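PDB 3FXA: SIS domain protein from Listeria monocytogenes str. 4b F2365, which is a putative sugar-phosphate isomerase that probably binds phosphosugars through its SIS domain. Local coordinates for residues K40-T45 against T176-T181; A60-H65 against A162-F167; N68-P73 against A169-L174; L96-K101 against S131-E136. One frame throughout, in Å; residues are numbered along the deposited sequence.

Contacts 1, 2 and 3 all lean on helix 157-177. Contact 2 joins its middle to helix 55-69, its centre about 4 Å from the chain's; contact 3 continues the same helix pair where helix 55-69 ends, and contact 1 closes the C-terminal end against helix 31-43. The centres of contacts 2 and 3 are 11 Å apart, those of contacts 1 and 3 only 8 Å, and in one of its two conformers Arg72 of contact 3 reaches the carbonyl of Ile41 in contact 1. Contact 4 packs the other face of the parallel sheet, 21 Å from contact 3 between centres; its Ile97 CD1 and Ile99 CD1 lie 4.1 Å from Phe167 CE2 and Leu63 CD2 of contact 2.

Contact 1: K40-T45 against T176-T181; sequences KIAECT and TYMNYT
Ala42 supplies the apolar meeting point here: its methyl CB sits 3.4 Å from Tyr177 CE1 and 3.5 Å from Tyr177 CD1, so it meets the ring obliquely at the CD1-CE1 bond. With CG anti to the backbone N (chi1 -170°), Tyr177 swings that ring out toward helix 31-43. Selenomethionine Met178 comes alongside, its CG 4.0 Å from Ala42 CB; a bend at chi3 (76°) turns the terminal methyl back, leaving CE 3.6 Å from Ala42 O.

The polar link is indirect. One water lies in the plane of the Tyr177 ring at its edge, 2.8 Å from Tyr177 OH, and donates to Glu43 OE2 over 3.0 Å.

In the backbone, helix 157-177 ends in a Schellman motif with Asn179 at positive phi, and the chain turns off toward helix 182-188, where Thr181 is the N-cap. Met2 of the second subunit also packs on Tyr177.

Because the direct touch between these two helix ends of the SIS domain is apolar, no direct hydrogen bond sets their spacing; the polar groups of Glu43 and Tyr177, at the surface, are joined through water instead.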
loop_
_atom_site.group_PDB
_atom_site.type_symbol
_atom_site.label_atom_id
_atom_site.label_comp_id
_atom_site.label_asym_id
_atom_site.label_seq_id
_atom_site.Cartn_x
_atom_site.Cartn_y
_atom_site.Cartn_z
ATOM N N LYS A 40 -24.035 11.800 -8.214
ATOM C CA LYS A 40 -23.945 10.973 -6.999
ATOM C C LYS A 40 -22.687 11.282 -6.182
ATOM O O LYS A 40 -22.772 11.382 -4.955
ATOM C CB LYS A 40 -23.988 9.487 -7.343
ATOM C CG LYS A 40 -24.336 8.564 -6.171
ATOM C CD LYS A 40 -25.834 8.594 -5.873
ATOM C CE LYS A 40 -26.211 7.681 -4.713
ATOM N NZ LYS A 40 -27.627 7.897 -4.309
ATOM N N ILE A 41 -21.533 11.420 -6.846
ATOM C CA ILE A 41 -20.253 11.708 -6.160
ATOM C C ILE A 41 -20.239 13.131 -5.599
ATOM O O ILE A 41 -19.784 13.343 -4.481
ATOM C CB ILE A 41 -19.011 11.356 -7.011
ATOM C CG1 ILE A 41 -18.964 9.842 -7.246
ATOM C CG2 ILE A 41 -17.691 11.867 -6.373
ATOM C CD1 ILE A 41 -17.850 9.420 -8.244
ATOM N N ALA A 42 -20.793 14.089 -6.339
ATOM C CA ALA A 42 -20.953 15.466 -5.841
ATOM C C ALA A 42 -21.834 15.536 -4.581
ATOM O O ALA A 42 -21.529 16.286 -3.675
ATOM C CB ALA A 42 -21.549 16.361 -6.915
ATOM N N GLU A 43 -22.875 14.707 -4.534
ATOM C CA GLU A 43 -23.834 14.651 -3.408
ATOM C C GLU A 43 -23.335 13.822 -2.213
ATOM O O GLU A 43 -23.885 13.918 -1.112
ATOM C CB GLU A 43 -25.187 14.087 -3.904
ATOM C CG GLU A 43 -25.920 15.043 -4.868
ATOM C CD GLU A 43 -27.110 14.433 -5.619
ATOM O OE1 GLU A 43 -27.374 13.214 -5.538
ATOM O OE2 GLU A 43 -27.783 15.205 -6.330
ATOM N N CYS A 44 -22.289 13.028 -2.411
ATOM C CA CYS A 44 -21.806 12.111 -1.348
ATOM C C CYS A 44 -21.312 12.818 -0.077
ATOM O O CYS A 44 -20.422 13.655 -0.122
ATOM C CB CYS A 44 -20.720 11.208 -1.914
ATOM S SG CYS A 44 -20.270 9.848 -0.829
ATOM N N THR A 45 -21.913 12.474 1.068
ATOM C CA THR A 45 -21.509 13.002 2.383
ATOM C C THR A 45 -20.544 12.060 3.134
ATOM O O THR A 45 -20.045 12.418 4.218
ATOM C CB THR A 45 -22.739 13.269 3.293
ATOM O OG1 THR A 45 -23.416 12.041 3.594
ATOM C CG2 THR A 45 -23.689 14.232 2.602
ATOM N N THR A 176 -15.469 21.601 -11.780
ATOM C CA THR A 176 -16.385 22.656 -12.256
ATOM C C THR A 176 -17.771 22.510 -11.602
ATOM O O THR A 176 -18.334 23.515 -11.119
ATOM C CB THR A 176 -16.473 22.682 -13.804
ATOM O OG1 THR A 176 -15.182 23.011 -14.342
ATOM C CG2 THR A 176 -17.491 23.740 -14.262
ATOM N N TYR A 177 -18.311 21.281 -11.562
ATOM C CA TYR A 177 -19.639 20.976 -10.991
ATOM C C TYR A 177 -19.757 21.446 -9.548
ATOM O O TYR A 177 -20.782 21.981 -9.161
ATOM C CB TYR A 177 -19.932 19.455 -11.042
ATOM C CG TYR A 177 -21.348 19.049 -10.697
ATOM C CD1 TYR A 177 -21.759 18.920 -9.366
ATOM C CD2 TYR A 177 -22.277 18.751 -11.698
ATOM C CE1 TYR A 177 -23.068 18.537 -9.046
ATOM C CE2 TYR A 177 -23.587 18.371 -11.386
ATOM C CZ TYR A 177 -23.977 18.271 -10.059
ATOM O OH TYR A 177 -25.268 17.905 -9.791
HETATM N N MSE A 178 -18.706 21.217 -8.769
HETATM C CA MSE A 178 -18.690 21.552 -7.329
HETATM C C MSE A 178 -18.036 22.893 -6.987
HETATM O O MSE A 178 -17.915 23.214 -5.787
HETATM C CB MSE A 178 -17.957 20.443 -6.573
HETATM C CG MSE A 178 -18.525 19.052 -6.819
HETATM SE SE MSE A 178 -17.634 17.789 -5.674
HETATM C CE MSE A 178 -18.508 18.203 -3.967
ATOM N N ASN A 179 -17.601 23.660 -7.998
ATOM C CA ASN A 179 -16.940 24.966 -7.803
ATOM C C ASN A 179 -15.692 24.817 -6.918
ATOM O O ASN A 179 -15.490 25.571 -5.967
ATOM C CB ASN A 179 -17.938 26.004 -7.240
ATOM C CG ASN A 179 -19.162 26.189 -8.124
ATOM O OD1 ASN A 179 -20.299 26.038 -7.671
ATOM N ND2 ASN A 179 -18.934 26.513 -9.388
ATOM N N TYR A 180 -14.887 23.794 -7.229
ATOM C CA TYR A 180 -13.652 23.494 -6.514
ATOM C C TYR A 180 -12.669 24.643 -6.759
ATOM O O TYR A 180 -12.605 25.156 -7.889
ATOM C CB TYR A 180 -13.090 22.129 -6.979
ATOM C CG TYR A 180 -11.829 21.691 -6.274
ATOM C CD1 TYR A 180 -11.851 21.400 -4.911
ATOM C CD2 TYR A 180 -10.635 21.499 -6.967
ATOM C CE1 TYR A 180 -10.701 20.983 -4.244
ATOM C CE2 TYR A 180 -9.467 21.068 -6.308
ATOM C CZ TYR A 180 -9.522 20.818 -4.935
ATOM O OH TYR A 180 -8.416 20.390 -4.224
ATOM N N THR A 181 -11.958 25.086 -5.714
ATOM C CA THR A 181 -11.059 26.254 -5.804
ATOM C C THR A 181 -9.589 25.918 -5.698
ATOM O O THR A 181 -9.206 24.853 -5.173
ATOM C CB THR A 181 -11.338 27.299 -4.685
ATOM O OG1 THR A 181 -10.953 26.784 -3.402
ATOM C CG2 THR A 181 -12.802 27.690 -4.672
HETATM O O HOH W 1 -25.956 17.497 -7.113
#

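Contact 2: A60-H65 against A162-F167; sequences AKKLVH and AVIASF
The Phe167 ring takes Leu63 over one face: CD2 stands 3.6 Å above the ring plane over its centre, a CH-pi contact only 13° off the ring normal. At the ring edge, in plane, lies Val163 O, one turn back in the same helix. Phe141 of strand 139-142 stacks with the ring as well.

Leu63 leaves its helix to one side, but its end bends in toward Phe167. Its chi1 (-81°) turns CG toward the aromatic residue, and chi2 (61°) then sends CD2 over the ring while CD1 settles 3.8 Å from Phe167 CB. Leu63 CG also rests 3.7 Å from Phe167 CB, so the leucine grips the root of the side chain as well as its ring.

Beside this pair, Lys62 and Ile164 cross at about a right angle. Ile164 CG2 meets the aliphatic stem of the lysine, 3.9 Å from Lys62 CG and equally far from Lys62 CD. A bend at chi2 turns the buried lysine along its own helix, and its NZ is satisfied by a hydrogen bond to Ser66 OG and a salt bridge to Asp168 OD1, which belongs to helix 157-177 and so links the two helices.

Helices 55-69 and 157-177 thus pack side by side against one face of the parallel sheet, as in the Rossmann-like alpha-beta sandwich of SIS domains. Ile99 of the central strand 95-99 and Val50 of strand 48-51 touch Leu63, Ile97 touches Phe167, and Val58 and Met161 of the second subunit pack on Lys62 and Ile164.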
loop_
_atom_site.group_PDB
_atom_site.type_symbol
_atom_site.label_atom_id
_atom_site.label_comp_id
_atom_site.label_asym_id
_atom_site.label_seq_id
_atom_site.Cartn_x
_atom_site.Cartn_y
_atom_site.Cartn_z
ATOM N N ALA A 60 -7.961 1.456 -9.602
ATOM C CA ALA A 60 -8.680 1.847 -8.375
ATOM C C ALA A 60 -7.901 2.873 -7.553
ATOM O O ALA A 60 -8.448 3.884 -7.058
ATOM C CB ALA A 60 -9.017 0.597 -7.513
ATOM N N LYS A 61 -6.592 2.632 -7.432
ATOM C CA LYS A 61 -5.698 3.538 -6.718
ATOM C C LYS A 61 -5.611 4.907 -7.422
ATOM O O LYS A 61 -5.447 5.931 -6.752
ATOM C CB LYS A 61 -4.333 2.912 -6.512
ATOM C CG LYS A 61 -4.394 1.758 -5.518
ATOM C CD LYS A 61 -3.102 0.964 -5.494
ATOM C CE LYS A 61 -3.235 -0.260 -4.557
ATOM N NZ LYS A 61 -2.055 -1.175 -4.508
ATOM N N LYS A 62 -5.758 4.917 -8.758
ATOM C CA LYS A 62 -5.693 6.184 -9.504
ATOM C C LYS A 62 -6.969 6.992 -9.173
ATOM O O LYS A 62 -6.887 8.184 -8.837
ATOM C CB LYS A 62 -5.478 5.941 -11.006
ATOM C CG LYS A 62 -4.715 7.065 -11.719
ATOM C CD LYS A 62 -5.450 8.372 -11.688
ATOM C CE LYS A 62 -4.714 9.456 -12.358
ATOM N NZ LYS A 62 -5.559 10.668 -12.535
ATOM N N LEU A 63 -8.128 6.338 -9.219
ATOM C CA LEU A 63 -9.386 6.965 -8.797
ATOM C C LEU A 63 -9.277 7.558 -7.371
ATOM O O LEU A 63 -9.616 8.734 -7.136
ATOM C CB LEU A 63 -10.558 6.003 -8.837
ATOM C CG LEU A 63 -11.293 5.687 -10.149
ATOM C CD1 LEU A 63 -10.423 5.054 -11.219
ATOM C CD2 LEU A 63 -12.508 4.823 -9.829
ATOM N N VAL A 64 -8.775 6.744 -6.450
ATOM C CA VAL A 64 -8.604 7.136 -5.044
ATOM C C VAL A 64 -7.700 8.346 -4.889
ATOM O O VAL A 64 -8.085 9.300 -4.238
ATOM C CB VAL A 64 -8.100 5.939 -4.190
ATOM C CG1 VAL A 64 -7.598 6.406 -2.788
ATOM C CG2 VAL A 64 -9.198 4.827 -4.074
ATOM N N HIS A 65 -6.541 8.364 -5.553
ATOM C CA HIS A 65 -5.698 9.558 -5.476
ATOM C C HIS A 65 -6.404 10.841 -5.993
ATOM O O HIS A 65 -6.458 11.872 -5.297
ATOM C CB HIS A 65 -4.377 9.387 -6.234
ATOM C CG HIS A 65 -3.539 10.638 -6.247
ATOM N ND1 HIS A 65 -2.798 11.047 -5.157
ATOM C CD2 HIS A 65 -3.412 11.618 -7.175
ATOM C CE1 HIS A 65 -2.224 12.198 -5.427
ATOM N NE2 HIS A 65 -2.578 12.570 -6.645
ATOM N N ALA A 162 -8.499 3.023 -20.357
ATOM C CA ALA A 162 -9.895 3.414 -20.620
ATOM C C ALA A 162 -10.656 3.658 -19.298
ATOM O O ALA A 162 -11.378 4.651 -19.148
ATOM C CB ALA A 162 -10.622 2.369 -21.457
ATOM N N VAL A 163 -10.463 2.771 -18.329
ATOM C CA VAL A 163 -11.046 2.980 -16.992
ATOM C C VAL A 163 -10.511 4.249 -16.303
ATOM O O VAL A 163 -11.304 5.050 -15.831
ATOM C CB VAL A 163 -10.883 1.751 -16.047
ATOM C CG1 VAL A 163 -11.454 2.064 -14.675
ATOM C CG2 VAL A 163 -11.564 0.530 -16.615
ATOM N N ILE A 164 -9.194 4.449 -16.303
ATOM C CA ILE A 164 -8.598 5.615 -15.654
ATOM C C ILE A 164 -9.137 6.890 -16.334
ATOM O O ILE A 164 -9.620 7.797 -15.650
ATOM C CB ILE A 164 -7.051 5.587 -15.683
ATOM C CG1 ILE A 164 -6.520 4.447 -14.799
ATOM C CG2 ILE A 164 -6.501 6.925 -15.190
ATOM C CD1 ILE A 164 -4.998 4.265 -14.891
ATOM N N ALA A 165 -9.044 6.937 -17.666
ATOM C CA ALA A 165 -9.550 8.081 -18.442
ATOM C C ALA A 165 -11.022 8.370 -18.184
ATOM O O ALA A 165 -11.422 9.548 -18.085
ATOM C CB ALA A 165 -9.338 7.852 -19.925
ATOM N N SER A 166 -11.844 7.314 -18.077
ATOM C CA SER A 166 -13.269 7.483 -17.766
ATOM C C SER A 166 -13.474 8.283 -16.463
ATOM O O SER A 166 -14.163 9.281 -16.440
ATOM C CB SER A 166 -13.992 6.145 -17.683
ATOM O OG SER A 166 -14.010 5.457 -18.910
ATOM N N PHE A 167 -12.786 7.877 -15.402
ATOM C CA PHE A 167 -12.901 8.588 -14.122
ATOM C C PHE A 167 -12.128 9.922 -14.093
ATOM O O PHE A 167 -12.548 10.847 -13.394
ATOM C CB PHE A 167 -12.641 7.653 -12.921
ATOM C CG PHE A 167 -13.788 6.728 -12.662
ATOM C CD1 PHE A 167 -13.882 5.528 -13.335
ATOM C CD2 PHE A 167 -14.840 7.101 -11.818
ATOM C CE1 PHE A 167 -14.983 4.653 -13.127
ATOM C CE2 PHE A 167 -15.942 6.257 -11.613
ATOM C CZ PHE A 167 -16.020 5.031 -12.256
#

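Contact 3: N68-P73 against A169-L174; sequences NCIERP and AVIVCL
Ile70 carries the apolar contact, meeting Leu174 and Ile171 on successive turns of helix 157-177. Its CD1 makes the closest approach, 3.5 Å from Leu174 CB, and also lies 4.0 Å from Leu174 CD1; the two side chains cross at about a right angle. Toward Ile171 the CG2 methyls meet, Ile70 CG2 lying 3.9 Å from Ile171 CG2, with CD1 nearby. The CG1 branch is held in a strained shape: CG1 stands between the backbone N and the carbonyl carbon (chi1 67°), and chi2 of 147° falls away from a staggered value. From there CD1 can also rest 3.7 Å from Ile171 O.

No hydrogen bond crosses between the segments; the polar groups work around the apolar centre. Helix 55-69 closes with a Schellman motif in which Glu71, at positive phi, is the C' residue: Glu71 N bonds to Asn68 O over 3.0 Å, and Arg72 N to Phe67 O. Arg72, in one of two conformers, sends NH2 to the carbonyl of Ile41 in helix 31-43. The Glu71 carboxylate forms a salt bridge with Lys118 and a hydrogen bond with Gln91, both of the third subunit.

The chemistry implies a division of labour at the helix end. A buried isoleucine makes the hold on helix 157-177 by apolar contact; of the two charged residues that follow, Arg72 bonds to the end of helix 31-43 and Glu71 to the third subunit.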
loop_
_atom_site.group_PDB
_atom_site.type_symbol
_atom_site.label_atom_id
_atom_site.label_comp_id
_atom_site.label_asym_id
_atom_site.label_seq_id
_atom_site.Cartn_x
_atom_site.Cartn_y
_atom_site.Cartn_z
ATOM N N ASN A 68 -9.367 12.220 -3.922
ATOM C CA ASN A 68 -8.805 12.977 -2.791
ATOM C C ASN A 68 -8.291 14.346 -3.188
ATOM O O ASN A 68 -8.550 15.328 -2.497
ATOM C CB ASN A 68 -7.756 12.189 -2.012
ATOM C CG ASN A 68 -8.368 11.084 -1.196
ATOM O OD1 ASN A 68 -9.314 11.321 -0.442
ATOM N ND2 ASN A 68 -7.819 9.883 -1.290
ATOM N N CYS A 69 -7.634 14.433 -4.345
ATOM C CA CYS A 69 -7.134 15.701 -4.838
ATOM C C CYS A 69 -8.202 16.782 -5.022
ATOM O O CYS A 69 -7.882 17.963 -4.894
ATOM C CB CYS A 69 -6.372 15.511 -6.150
ATOM S SG CYS A 69 -4.844 14.658 -5.989
ATOM N N ILE A 70 -9.452 16.361 -5.299
ATOM C CA ILE A 70 -10.566 17.284 -5.494
ATOM C C ILE A 70 -11.534 17.307 -4.297
ATOM O O ILE A 70 -12.730 17.598 -4.440
ATOM C CB ILE A 70 -11.310 17.056 -6.822
ATOM C CG1 ILE A 70 -12.054 15.725 -6.876
ATOM C CG2 ILE A 70 -10.336 17.191 -7.979
ATOM C CD1 ILE A 70 -13.354 15.805 -7.722
ATOM N N GLU A 71 -11.004 17.017 -3.103
ATOM C CA GLU A 71 -11.794 17.039 -1.868
ATOM C C GLU A 71 -13.009 16.102 -1.870
ATOM O O GLU A 71 -14.089 16.487 -1.400
ATOM C CB GLU A 71 -12.141 18.490 -1.484
ATOM C CG GLU A 71 -10.994 19.227 -0.850
ATOM C CD GLU A 71 -10.735 18.800 0.604
ATOM O OE1 GLU A 71 -11.701 18.386 1.312
ATOM O OE2 GLU A 71 -9.576 18.914 1.041
ATOM N N ARG A 72 -12.838 14.931 -2.494
ATOM C CA ARG A 72 -13.820 13.851 -2.466
ATOM C C ARG A 72 -13.094 12.703 -1.759
ATOM O O ARG A 72 -12.392 11.901 -2.410
ATOM C CB ARG A 72 -14.323 13.446 -3.858
ATOM C CG ARG A 72 -15.040 14.579 -4.599
ATOM C CD ARG A 72 -15.911 15.335 -3.632
ATOM N NE ARG A 72 -17.195 14.748 -3.343
ATOM C CZ ARG A 72 -17.930 15.099 -2.289
ATOM N NH1 ARG A 72 -17.483 16.000 -1.423
ATOM N NH2 ARG A 72 -19.097 14.532 -2.090
ATOM N N PRO A 73 -13.206 12.629 -0.392
ATOM C CA PRO A 73 -12.506 11.559 0.339
ATOM C C PRO A 73 -12.707 10.194 -0.291
ATOM O O PRO A 73 -13.846 9.842 -0.653
ATOM C CB PRO A 73 -13.141 11.573 1.722
ATOM C CG PRO A 73 -13.953 12.758 1.809
ATOM C CD PRO A 73 -13.948 13.500 0.544
ATOM N N ALA A 169 -12.222 12.026 -16.431
ATOM C CA ALA A 169 -13.263 12.917 -16.979
ATOM C C ALA A 169 -14.306 13.223 -15.909
ATOM O O ALA A 169 -14.683 14.377 -15.722
ATOM C CB ALA A 169 -13.903 12.324 -18.233
ATOM N N VAL A 170 -14.753 12.194 -15.198
ATOM C CA VAL A 170 -15.688 12.387 -14.089
ATOM C C VAL A 170 -15.106 13.388 -13.090
ATOM O O VAL A 170 -15.781 14.382 -12.713
ATOM C CB VAL A 170 -16.051 11.025 -13.418
ATOM C CG1 VAL A 170 -16.780 11.210 -12.070
ATOM C CG2 VAL A 170 -16.835 10.172 -14.381
ATOM N N ILE A 171 -13.839 13.182 -12.717
ATOM C CA ILE A 171 -13.164 14.014 -11.733
ATOM C C ILE A 171 -12.957 15.463 -12.160
ATOM O O ILE A 171 -13.239 16.392 -11.394
ATOM C CB ILE A 171 -11.864 13.293 -11.254
ATOM C CG1 ILE A 171 -12.262 12.087 -10.405
ATOM C CG2 ILE A 171 -10.946 14.219 -10.494
ATOM C CD1 ILE A 171 -11.116 11.151 -10.124
ATOM N N VAL A 172 -12.481 15.653 -13.389
ATOM C CA VAL A 172 -12.293 16.985 -13.959
ATOM C C VAL A 172 -13.657 17.690 -14.015
ATOM O O VAL A 172 -13.754 18.857 -13.619
ATOM C CB VAL A 172 -11.641 16.930 -15.347
ATOM C CG1 VAL A 172 -11.671 18.299 -16.015
ATOM C CG2 VAL A 172 -10.189 16.439 -15.256
ATOM N N CYS A 173 -14.691 16.969 -14.466
ATOM C CA CYS A 173 -16.062 17.502 -14.501
ATOM C C CYS A 173 -16.529 17.943 -13.110
ATOM O O CYS A 173 -17.103 19.043 -12.976
ATOM C CB CYS A 173 -17.039 16.530 -15.121
ATOM S SG CYS A 173 -18.601 17.326 -15.410
ATOM N N LEU A 174 -16.237 17.131 -12.093
ATOM C CA LEU A 174 -16.549 17.486 -10.681
ATOM C C LEU A 174 -15.936 18.809 -10.189
ATOM O O LEU A 174 -16.576 19.526 -9.413
ATOM C CB LEU A 174 -16.193 16.315 -9.713
ATOM C CG LEU A 174 -17.176 15.135 -9.792
ATOM C CD1 LEU A 174 -16.567 13.870 -9.142
ATOM C CD2 LEU A 174 -18.533 15.492 -9.141
#

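Contact 4: L96-K101 against S131-E136; sequences LILISK and SVIAKE
Ile133 reaches with its terminal methyl over Ser100 and Leu98; Leu98, in strand 95-99, and Ser100, just past its end, both point toward the helix. This is the helix-on-sheet packing of the SIS domain's Rossmann-like alpha-beta sandwich, in which 95-99 is the middle strand of a parallel sheet and the short helix 132-136 follows strand 121-126.

CD1 of Ile133 does all the close touching. It comes 3.5 Å from Ser100 CB, 4.1 Å from Ser100 OG, and more loosely 4.2 Å from Leu98 CB. The isoleucine chain is extended, with CG1 anti to the carbonyl carbon (chi1 -73°) and CD1 carried straight on at chi2 (178°), which gives it the length to cross from helix to strand. Leu108 and Leu109 of helix 106-109 pack on Ile133 too, and Leu98 is walled in by Ile112 and Leu122.

Ser100 offers a methylene to the helix while its hydroxyl is engaged with Thr105 OG1. Loops after the strand ends commonly form the sugar-phosphate pocket in SIS domains, so this serine and Thr105 probably stand close to it.

The other face of the strand belongs to the helix pair: Ile97 and Ile99 alternate with Leu98 and turn away from Ile133. Helix 132-136 itself starts at Ser131, the N-cap residue, whose OG also bonds to Asn128 O and accepts the capping bond from Ala134 N over 3.2 Å, at an N-H...O angle of 158°.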
loop_
_atom_site.group_PDB
_atom_site.type_symbol
_atom_site.label_atom_id
_atom_site.label_comp_id
_atom_site.label_asym_id
_atom_site.label_seq_id
_atom_site.Cartn_x
_atom_site.Cartn_y
_atom_site.Cartn_z
ATOM N N LEU A 96 -19.308 2.488 -3.032
ATOM C CA LEU A 96 -18.361 1.417 -3.342
ATOM C C LEU A 96 -18.249 1.328 -4.863
ATOM O O LEU A 96 -19.274 1.227 -5.550
ATOM C CB LEU A 96 -18.802 0.077 -2.736
ATOM C CG LEU A 96 -17.956 -1.166 -3.033
ATOM C CD1 LEU A 96 -16.533 -1.040 -2.454
ATOM C CD2 LEU A 96 -18.637 -2.438 -2.519
ATOM N N ILE A 97 -17.024 1.410 -5.362
ATOM C CA ILE A 97 -16.720 1.280 -6.779
ATOM C C ILE A 97 -15.909 0.001 -6.948
ATOM O O ILE A 97 -14.800 -0.130 -6.392
ATOM C CB ILE A 97 -15.952 2.492 -7.356
ATOM C CG1 ILE A 97 -16.707 3.800 -7.068
ATOM C CG2 ILE A 97 -15.687 2.278 -8.867
ATOM C CD1 ILE A 97 -16.090 5.076 -7.720
ATOM N N LEU A 98 -16.479 -0.958 -7.679
ATOM C CA LEU A 98 -15.795 -2.214 -7.984
ATOM C C LEU A 98 -15.329 -2.165 -9.437
ATOM O O LEU A 98 -16.138 -1.945 -10.337
ATOM C CB LEU A 98 -16.708 -3.402 -7.744
ATOM C CG LEU A 98 -17.214 -3.558 -6.299
ATOM C CD1 LEU A 98 -18.089 -4.801 -6.195
ATOM C CD2 LEU A 98 -16.083 -3.627 -5.251
ATOM N N ILE A 99 -14.027 -2.372 -9.656
ATOM C CA ILE A 99 -13.415 -2.323 -11.007
ATOM C C ILE A 99 -12.985 -3.733 -11.390
ATOM O O ILE A 99 -12.095 -4.325 -10.762
ATOM C CB ILE A 99 -12.195 -1.387 -11.115
ATOM C CG1 ILE A 99 -12.545 0.023 -10.641
ATOM C CG2 ILE A 99 -11.667 -1.353 -12.590
ATOM C CD1 ILE A 99 -11.383 0.986 -10.589
ATOM N N SER A 100 -13.694 -4.298 -12.355
ATOM C CA SER A 100 -13.422 -5.641 -12.852
ATOM C C SER A 100 -13.784 -5.719 -14.319
ATOM O O SER A 100 -14.964 -5.620 -14.642
ATOM C CB SER A 100 -14.244 -6.655 -12.052
ATOM O OG SER A 100 -14.278 -7.886 -12.736
ATOM N N LYS A 101 -12.795 -5.941 -15.192
ATOM C CA LYS A 101 -13.042 -5.993 -16.648
ATOM C C LYS A 101 -14.130 -6.991 -16.993
ATOM O O LYS A 101 -15.134 -6.600 -17.554
ATOM C CB LYS A 101 -11.762 -6.299 -17.439
ATOM C CG LYS A 101 -11.874 -6.229 -18.960
ATOM C CD LYS A 101 -10.483 -6.489 -19.536
ATOM C CE LYS A 101 -10.409 -6.524 -21.046
ATOM N NZ LYS A 101 -11.264 -7.555 -21.662
ATOM N N SER A 131 -22.617 -9.539 -16.287
ATOM C CA SER A 131 -21.824 -9.907 -15.108
ATOM C C SER A 131 -22.566 -9.582 -13.809
ATOM O O SER A 131 -23.483 -8.748 -13.774
ATOM C CB SER A 131 -20.480 -9.169 -15.118
ATOM O OG SER A 131 -20.594 -7.741 -14.941
ATOM N N VAL A 132 -22.114 -10.220 -12.725
ATOM C CA VAL A 132 -22.678 -9.999 -11.389
ATOM C C VAL A 132 -22.508 -8.539 -10.957
ATOM O O VAL A 132 -23.461 -7.918 -10.489
ATOM C CB VAL A 132 -22.046 -10.973 -10.350
ATOM C CG1 VAL A 132 -22.410 -10.556 -8.916
ATOM C CG2 VAL A 132 -22.489 -12.376 -10.647
ATOM N N ILE A 133 -21.305 -7.998 -11.165
ATOM C CA ILE A 133 -20.972 -6.613 -10.821
ATOM C C ILE A 133 -21.902 -5.628 -11.572
ATOM O O ILE A 133 -22.436 -4.715 -10.960
ATOM C CB ILE A 133 -19.440 -6.323 -11.042
ATOM C CG1 ILE A 133 -18.636 -7.028 -9.940
ATOM C CG2 ILE A 133 -19.170 -4.831 -11.057
ATOM C CD1 ILE A 133 -17.131 -6.913 -10.005
ATOM N N ALA A 134 -22.114 -5.857 -12.868
ATOM C CA ALA A 134 -23.032 -5.016 -13.664
ATOM C C ALA A 134 -24.483 -5.137 -13.187
ATOM O O ALA A 134 -25.188 -4.131 -13.098
ATOM C CB ALA A 134 -22.938 -5.353 -15.162
ATOM N N LYS A 135 -24.910 -6.360 -12.863
ATOM C CA LYS A 135 -26.300 -6.623 -12.441
ATOM C C LYS A 135 -26.623 -6.185 -11.007
ATOM O O LYS A 135 -27.743 -5.731 -10.727
ATOM C CB LYS A 135 -26.665 -8.094 -12.633
ATOM C CG LYS A 135 -26.830 -8.537 -14.087
ATOM C CD LYS A 135 -27.285 -9.998 -14.091
ATOM C CE LYS A 135 -27.584 -10.529 -15.469
ATOM N NZ LYS A 135 -28.215 -11.881 -15.384
ATOM N N GLU A 136 -25.648 -6.316 -10.109
ATOM C CA GLU A 136 -25.814 -5.928 -8.706
ATOM C C GLU A 136 -25.623 -4.431 -8.460
ATOM O O GLU A 136 -26.088 -3.914 -7.447
ATOM C CB GLU A 136 -24.851 -6.733 -7.808
ATOM C CG GLU A 136 -25.127 -8.259 -7.787
ATOM C CD GLU A 136 -26.462 -8.639 -7.160
ATOM O OE1 GLU A 136 -26.982 -7.897 -6.306
ATOM O OE2 GLU A 136 -26.999 -9.699 -7.535
#